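Local atomic coordinates of 7,8-dihydro-6-hydroxymethylpterin pyrophosphokinase-dihydropteroate synthase (Plasmodium falciparum, PDB entry 6JWS), a protein that probably catalyses two successive steps of folate biosynthesis, pyrophosphorylation of 6-hydroxymethyl-7,8-dihydropterin by ATP and condensation of the product with 4-aminobenzoate to 7,8-dihydropteroate. Residues Thr324-Pro338 / Leu345-Val357. The protein carries 1 engineered substitution. Sequence-based numbering, arbitrary orientation.
Sequences THRYSILLCLNDMIP and LNNTIRCLYNKYV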
loop_
_atom_site.group_PDB
_atom_site.type_symbol
_atom_site.label_atom_id
_atom_site.label_comp_id
_atom_site.label_asym_id
_atom_site.label_seq_id
_atom_site.Cartn_x
_atom_site.Cartn_y
_atom_site.Cartn_z
ATOM N N THR B 324 7.914 32.494 -19.780
ATOM C CA THR B 324 6.677 31.826 -20.150
ATOM C C THR B 324 6.995 30.582 -20.976
ATOM O O THR B 324 6.125 29.752 -21.239
ATOM C CB THR B 324 5.826 32.837 -20.930
ATOM O OG1 THR B 324 5.021 33.426 -19.915
ATOM C CG2 THR B 324 4.976 32.252 -22.034
ATOM N N HIS B 325 8.259 30.470 -21.387
ATOM C CA HIS B 325 8.646 29.467 -22.363
ATOM C C HIS B 325 9.249 28.251 -21.657
ATOM O O HIS B 325 9.042 27.121 -22.086
ATOM C CB HIS B 325 9.527 30.118 -23.441
ATOM C CG HIS B 325 9.650 29.314 -24.694
ATOM N ND1 HIS B 325 10.640 28.345 -24.866
ATOM C CD2 HIS B 325 8.925 29.328 -25.836
ATOM C CE1 HIS B 325 10.514 27.798 -26.061
ATOM N NE2 HIS B 325 9.466 28.385 -26.675
ATOM N N ARG B 326 9.999 28.486 -20.574
ATOM C CA ARG B 326 10.623 27.406 -19.826
ATOM C C ARG B 326 9.696 26.923 -18.713
ATOM O O ARG B 326 9.353 27.676 -17.801
ATOM C CB ARG B 326 11.931 27.875 -19.188
ATOM C CG ARG B 326 13.087 27.973 -20.162
ATOM C CD ARG B 326 14.421 27.728 -19.502
ATOM N NE ARG B 326 15.417 27.921 -20.544
ATOM C CZ ARG B 326 16.183 28.999 -20.672
ATOM N NH1 ARG B 326 16.092 29.997 -19.807
ATOM N NH2 ARG B 326 17.054 29.062 -21.664
ATOM N N TYR B 327 9.341 25.641 -18.766
ATOM C CA TYR B 327 8.591 25.004 -17.695
ATOM C C TYR B 327 9.267 25.241 -16.340
ATOM O O TYR B 327 8.593 25.600 -15.376
ATOM C CB TYR B 327 8.465 23.496 -17.928
ATOM C CG TYR B 327 7.754 22.787 -16.801
ATOM C CD1 TYR B 327 6.416 23.032 -16.542
ATOM C CD2 TYR B 327 8.423 21.900 -15.975
ATOM C CE1 TYR B 327 5.747 22.389 -15.514
ATOM C CE2 TYR B 327 7.765 21.248 -14.944
ATOM C CZ TYR B 327 6.425 21.491 -14.710
ATOM O OH TYR B 327 5.776 20.854 -13.691
ATOM N N SER B 328 10.596 25.075 -16.290
ATOM C CA SER B 328 11.334 25.138 -15.040
ATOM C C SER B 328 11.147 26.497 -14.368
ATOM O O SER B 328 11.162 26.576 -13.151
ATOM C CB SER B 328 12.785 24.781 -15.215
ATOM O OG SER B 328 13.421 25.749 -16.035
ATOM N N ILE B 329 10.915 27.556 -15.145
ATOM C CA ILE B 329 10.687 28.859 -14.535
ATOM C C ILE B 329 9.255 28.934 -14.020
ATOM O O ILE B 329 9.035 29.330 -12.880
ATOM C CB ILE B 329 11.024 30.020 -15.492
ATOM C CG1 ILE B 329 12.510 30.036 -15.867
ATOM C CG2 ILE B 329 10.566 31.360 -14.947
ATOM C CD1 ILE B 329 12.798 30.907 -17.088
ATOM N N LEU B 330 8.280 28.570 -14.854
ATOM C CA LEU B 330 6.892 28.609 -14.417
ATOM C C LEU B 330 6.714 27.775 -13.139
ATOM O O LEU B 330 6.018 28.186 -12.216
ATOM C CB LEU B 330 5.984 28.106 -15.547
ATOM C CG LEU B 330 5.695 29.104 -16.669
ATOM C CD1 LEU B 330 4.820 28.489 -17.752
ATOM C CD2 LEU B 330 5.026 30.356 -16.123
ATOM N N LEU B 331 7.352 26.603 -13.101
ATOM C CA LEU B 331 7.327 25.676 -11.979
ATOM C C LEU B 331 7.735 26.381 -10.667
ATOM O O LEU B 331 7.005 26.305 -9.676
ATOM C CB LEU B 331 8.247 24.503 -12.356
ATOM C CG LEU B 331 8.490 23.398 -11.315
ATOM C CD1 LEU B 331 7.225 22.574 -11.038
ATOM C CD2 LEU B 331 9.611 22.480 -11.795
ATOM N N CYS B 332 8.875 27.101 -10.678
ATOM C CA CYS B 332 9.384 27.851 -9.530
ATOM C C CYS B 332 8.490 29.036 -9.168
ATOM O O CYS B 332 8.204 29.236 -7.998
ATOM C CB CYS B 332 10.787 28.380 -9.794
ATOM S SG CYS B 332 12.045 27.083 -9.791
ATOM N N LEU B 333 8.083 29.849 -10.149
ATOM C CA LEU B 333 7.236 31.010 -9.891
ATOM C C LEU B 333 5.897 30.568 -9.304
ATOM O O LEU B 333 5.292 31.311 -8.526
ATOM C CB LEU B 333 6.992 31.787 -11.192
ATOM C CG LEU B 333 8.221 32.408 -11.878
ATOM C CD1 LEU B 333 7.840 33.071 -13.204
ATOM C CD2 LEU B 333 8.907 33.425 -10.983
ATOM N N ASN B 334 5.425 29.369 -9.693
ATOM C CA ASN B 334 4.120 28.900 -9.248
ATOM C C ASN B 334 4.131 28.655 -7.736
ATOM O O ASN B 334 3.077 28.665 -7.114
ATOM C CB ASN B 334 3.652 27.671 -10.038
ATOM C CG ASN B 334 2.329 27.095 -9.562
ATOM O OD1 ASN B 334 1.296 27.769 -9.580
ATOM N ND2 ASN B 334 2.345 25.845 -9.131
ATOM N N ASP B 335 5.314 28.390 -7.159
ATOM C CA ASP B 335 5.444 28.151 -5.726
ATOM C C ASP B 335 5.311 29.463 -4.959
ATOM O O ASP B 335 4.750 29.469 -3.865
ATOM C CB ASP B 335 6.819 27.590 -5.346
ATOM C CG ASP B 335 7.084 26.158 -5.770
ATOM O OD1 ASP B 335 6.114 25.405 -5.985
ATOM O OD2 ASP B 335 8.255 25.811 -5.893
ATOM N N MET B 336 5.851 30.551 -5.543
ATOM C CA MET B 336 6.019 31.838 -4.870
ATOM C C MET B 336 4.817 32.739 -5.126
ATOM O O MET B 336 4.251 33.262 -4.178
ATOM C CB MET B 336 7.279 32.601 -5.312
ATOM C CG MET B 336 8.552 31.769 -5.323
ATOM S SD MET B 336 10.007 32.849 -5.448
ATOM C CE MET B 336 9.644 33.729 -6.970
ATOM N N ILE B 337 4.437 32.918 -6.403
ATOM C CA ILE B 337 3.537 34.002 -6.775
ATOM C C ILE B 337 2.509 33.498 -7.779
ATOM O O ILE B 337 2.367 34.047 -8.872
ATOM C CB ILE B 337 4.326 35.215 -7.317
ATOM C CG1 ILE B 337 5.109 34.866 -8.589
ATOM C CG2 ILE B 337 5.219 35.807 -6.228
ATOM C CD1 ILE B 337 5.996 35.990 -9.113
ATOM N N PRO B 338 1.719 32.468 -7.409
ATOM C CA PRO B 338 0.778 31.844 -8.343
ATOM C C PRO B 338 -0.259 32.818 -8.907
ATOM O O PRO B 338 -0.714 32.651 -10.045
ATOM C CB PRO B 338 0.072 30.766 -7.494
ATOM C CG PRO B 338 0.314 31.184 -6.045
ATOM C CD PRO B 338 1.653 31.890 -6.054
ATOM N N LEU B 345 1.805 39.064 -19.732
ATOM C CA LEU B 345 1.376 37.678 -19.619
ATOM C C LEU B 345 -0.111 37.570 -19.931
ATOM O O LEU B 345 -0.881 38.475 -19.607
ATOM C CB LEU B 345 1.712 37.136 -18.225
ATOM C CG LEU B 345 3.205 37.059 -17.899
ATOM C CD1 LEU B 345 3.436 36.298 -16.607
ATOM C CD2 LEU B 345 3.984 36.406 -19.030
ATOM N N ASN B 346 -0.489 36.450 -20.559
ATOM C CA ASN B 346 -1.872 36.202 -20.944
ATOM C C ASN B 346 -2.728 35.894 -19.717
ATOM O O ASN B 346 -3.940 36.097 -19.739
ATOM C CB ASN B 346 -1.986 35.046 -21.943
ATOM C CG ASN B 346 -1.648 35.445 -23.364
ATOM O OD1 ASN B 346 -1.739 36.621 -23.728
ATOM N ND2 ASN B 346 -1.266 34.470 -24.175
ATOM N N ASN B 347 -2.090 35.369 -18.665
ATOM C CA ASN B 347 -2.806 34.926 -17.489
ATOM C C ASN B 347 -1.866 34.912 -16.286
ATOM O O ASN B 347 -0.670 35.172 -16.408
ATOM C CB ASN B 347 -3.389 33.528 -17.706
ATOM C CG ASN B 347 -4.791 33.367 -17.147
ATOM O OD1 ASN B 347 -5.134 33.902 -16.076
ATOM N ND2 ASN B 347 -5.609 32.618 -17.874
ATOM N N THR B 348 -2.436 34.569 -15.127
ATOM C CA THR B 348 -1.666 34.391 -13.909
ATOM C C THR B 348 -0.649 33.263 -14.089
ATOM O O THR B 348 -0.816 32.368 -14.921
ATOM C CB THR B 348 -2.580 34.177 -12.697
ATOM O OG1 THR B 348 -3.097 32.854 -12.818
ATOM C CG2 THR B 348 -3.708 35.186 -12.606
ATOM N N ILE B 349 0.421 33.356 -13.297
ATOM C CA ILE B 349 1.446 32.338 -13.191
ATOM C C ILE B 349 0.807 30.958 -13.042
ATOM O O ILE B 349 1.163 30.040 -13.770
ATOM C CB ILE B 349 2.417 32.659 -12.033
ATOM C CG1 ILE B 349 3.205 33.953 -12.271
ATOM C CG2 ILE B 349 3.339 31.468 -11.811
ATOM C CD1 ILE B 349 3.987 33.971 -13.586
ATOM N N ARG B 350 -0.135 30.810 -12.101
ATOM C CA ARG B 350 -0.744 29.513 -11.850
ATOM C C ARG B 350 -1.432 28.996 -13.117
ATOM O O ARG B 350 -1.259 27.831 -13.466
ATOM C CB ARG B 350 -1.670 29.526 -10.623
ATOM C CG ARG B 350 -2.336 28.182 -10.344
ATOM C CD ARG B 350 -2.415 27.709 -8.892
ATOM N NE ARG B 350 -1.132 27.433 -8.240
ATOM C CZ ARG B 350 -0.919 27.510 -6.919
ATOM N NH1 ARG B 350 -1.916 27.848 -6.110
ATOM N NH2 ARG B 350 0.289 27.264 -6.415
ATOM N N CYS B 351 -2.200 29.855 -13.807
ATOM C CA CYS B 351 -2.937 29.407 -14.980
ATOM C C CYS B 351 -1.986 28.999 -16.104
ATOM O O CYS B 351 -2.233 27.976 -16.738
ATOM C CB CYS B 351 -3.961 30.433 -15.455
ATOM S SG CYS B 351 -5.424 30.524 -14.383
ATOM N N LEU B 352 -0.895 29.762 -16.306
ATOM C CA LEU B 352 0.135 29.448 -17.296
ATOM C C LEU B 352 0.826 28.143 -16.919
ATOM O O LEU B 352 1.105 27.305 -17.777
ATOM C CB LEU B 352 1.172 30.581 -17.400
ATOM C CG LEU B 352 0.698 31.903 -18.021
ATOM C CD1 LEU B 352 1.763 32.982 -17.930
ATOM C CD2 LEU B 352 0.267 31.729 -19.481
ATOM N N TYR B 353 1.121 27.979 -15.620
ATOM C CA TYR B 353 1.722 26.733 -15.186
ATOM C C TYR B 353 0.806 25.554 -15.535
ATOM O O TYR B 353 1.276 24.577 -16.115
ATOM C CB TYR B 353 2.121 26.775 -13.708
ATOM C CG TYR B 353 2.571 25.425 -13.211
ATOM C CD1 TYR B 353 3.876 25.010 -13.400
ATOM C CD2 TYR B 353 1.675 24.541 -12.620
ATOM C CE1 TYR B 353 4.299 23.758 -12.995
ATOM C CE2 TYR B 353 2.082 23.288 -12.192
ATOM C CZ TYR B 353 3.394 22.899 -12.396
ATOM O OH TYR B 353 3.817 21.668 -12.008
ATOM N N ASN B 354 -0.483 25.626 -15.153
ATOM C CA ASN B 354 -1.421 24.518 -15.330
ATOM C C ASN B 354 -1.593 24.200 -16.817
ATOM O O ASN B 354 -1.745 23.048 -17.196
ATOM C CB ASN B 354 -2.808 24.798 -14.732
ATOM C CG ASN B 354 -2.863 24.775 -13.217
ATOM O OD1 ASN B 354 -2.021 24.158 -12.567
ATOM N ND2 ASN B 354 -3.855 25.437 -12.635
ATOM N N LYS B 355 -1.575 25.238 -17.659
ATOM C CA LYS B 355 -1.824 25.063 -19.078
ATOM C C LYS B 355 -0.637 24.353 -19.711
ATOM O O LYS B 355 -0.818 23.509 -20.586
ATOM C CB LYS B 355 -2.146 26.403 -19.749
ATOM C CG LYS B 355 -3.633 26.747 -19.795
ATOM C CD LYS B 355 -3.969 28.221 -19.604
ATOM C CE LYS B 355 -4.065 29.017 -20.894
ATOM N NZ LYS B 355 -4.026 30.484 -20.655
ATOM N N TYR B 356 0.567 24.675 -19.234
ATOM C CA TYR B 356 1.768 24.039 -19.737
ATOM C C TYR B 356 1.727 22.538 -19.435
ATOM O O TYR B 356 2.063 21.722 -20.286
ATOM C CB TYR B 356 2.990 24.721 -19.121
ATOM C CG TYR B 356 4.274 24.492 -19.868
ATOM C CD1 TYR B 356 4.899 23.254 -19.862
ATOM C CD2 TYR B 356 4.872 25.528 -20.576
ATOM C CE1 TYR B 356 6.066 23.039 -20.578
ATOM C CE2 TYR B 356 6.048 25.333 -21.291
ATOM C CZ TYR B 356 6.638 24.082 -21.292
ATOM O OH TYR B 356 7.811 23.905 -21.967
ATOM N N VAL B 357 1.327 22.192 -18.201
ATOM C CA VAL B 357 1.282 20.809 -17.765
ATOM C C VAL B 357 0.276 20.052 -18.630
ATOM O O VAL B 357 0.577 18.967 -19.125
ATOM C CB VAL B 357 0.934 20.672 -16.265
ATOM C CG1 VAL B 357 0.663 19.215 -15.878
ATOM C CG2 VAL B 357 2.008 21.277 -15.371
#
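An antiparallel helical hairpin on the kinase half of the enzyme is packed through a knob-into-hole contact in which Tyr353 sits among Tyr327, Leu330, Leu331 and Asn334. The axes of helices 327-336 and 349-357 approach to 9.0 Å at 138° between their directions, and Leu330 lies opposite Tyr353 with CA atoms 5.6 Å apart. With CG anti to the backbone N (chi1 172°), the Tyr353 ring reaches across helix 327-336: Asn334 ND2 lies over one face, offset toward the rim, while Val357 CG2 of its own helix lies over the opposite face. Its OH shares a hydrogen bond with Tyr327 OH (2.7 Å), and these two rings meet rim to rim. Lys369 NZ also bonds Tyr353 OH, giving this hydroxyl two partners. Tyr356 completes the aromatic cluster, its CE1 3.6 Å from Tyr327 CB.

At the other end, Arg350 bridges to helix 327-336 and Pro338. Arg350 NE donates to a lone pair of Asn334 OD1 (2.8 Å), the oxygen lying 22° out of the guanidinium plane, while Pro338 CB packs over the centre of one guanidinium face, 3.5 Å from Arg350 CZ. Bends at chi2 and chi3 fold the chain back to this position. Arg350 N donates to Pro338 O (2.8 Å), tying the first turn of helix 349-357 to the end of 324-338. Beside it, Ile349 CG2 packs 3.7 Å from Leu333 CB.

Helix 327-336 is the member of the pair that packs on strands 46-57, 163-172 and 208-214 of the antiparallel sheet, and helix 349-357 packs against helix 327-336, consistent with the alpha/beta fold of HPPK.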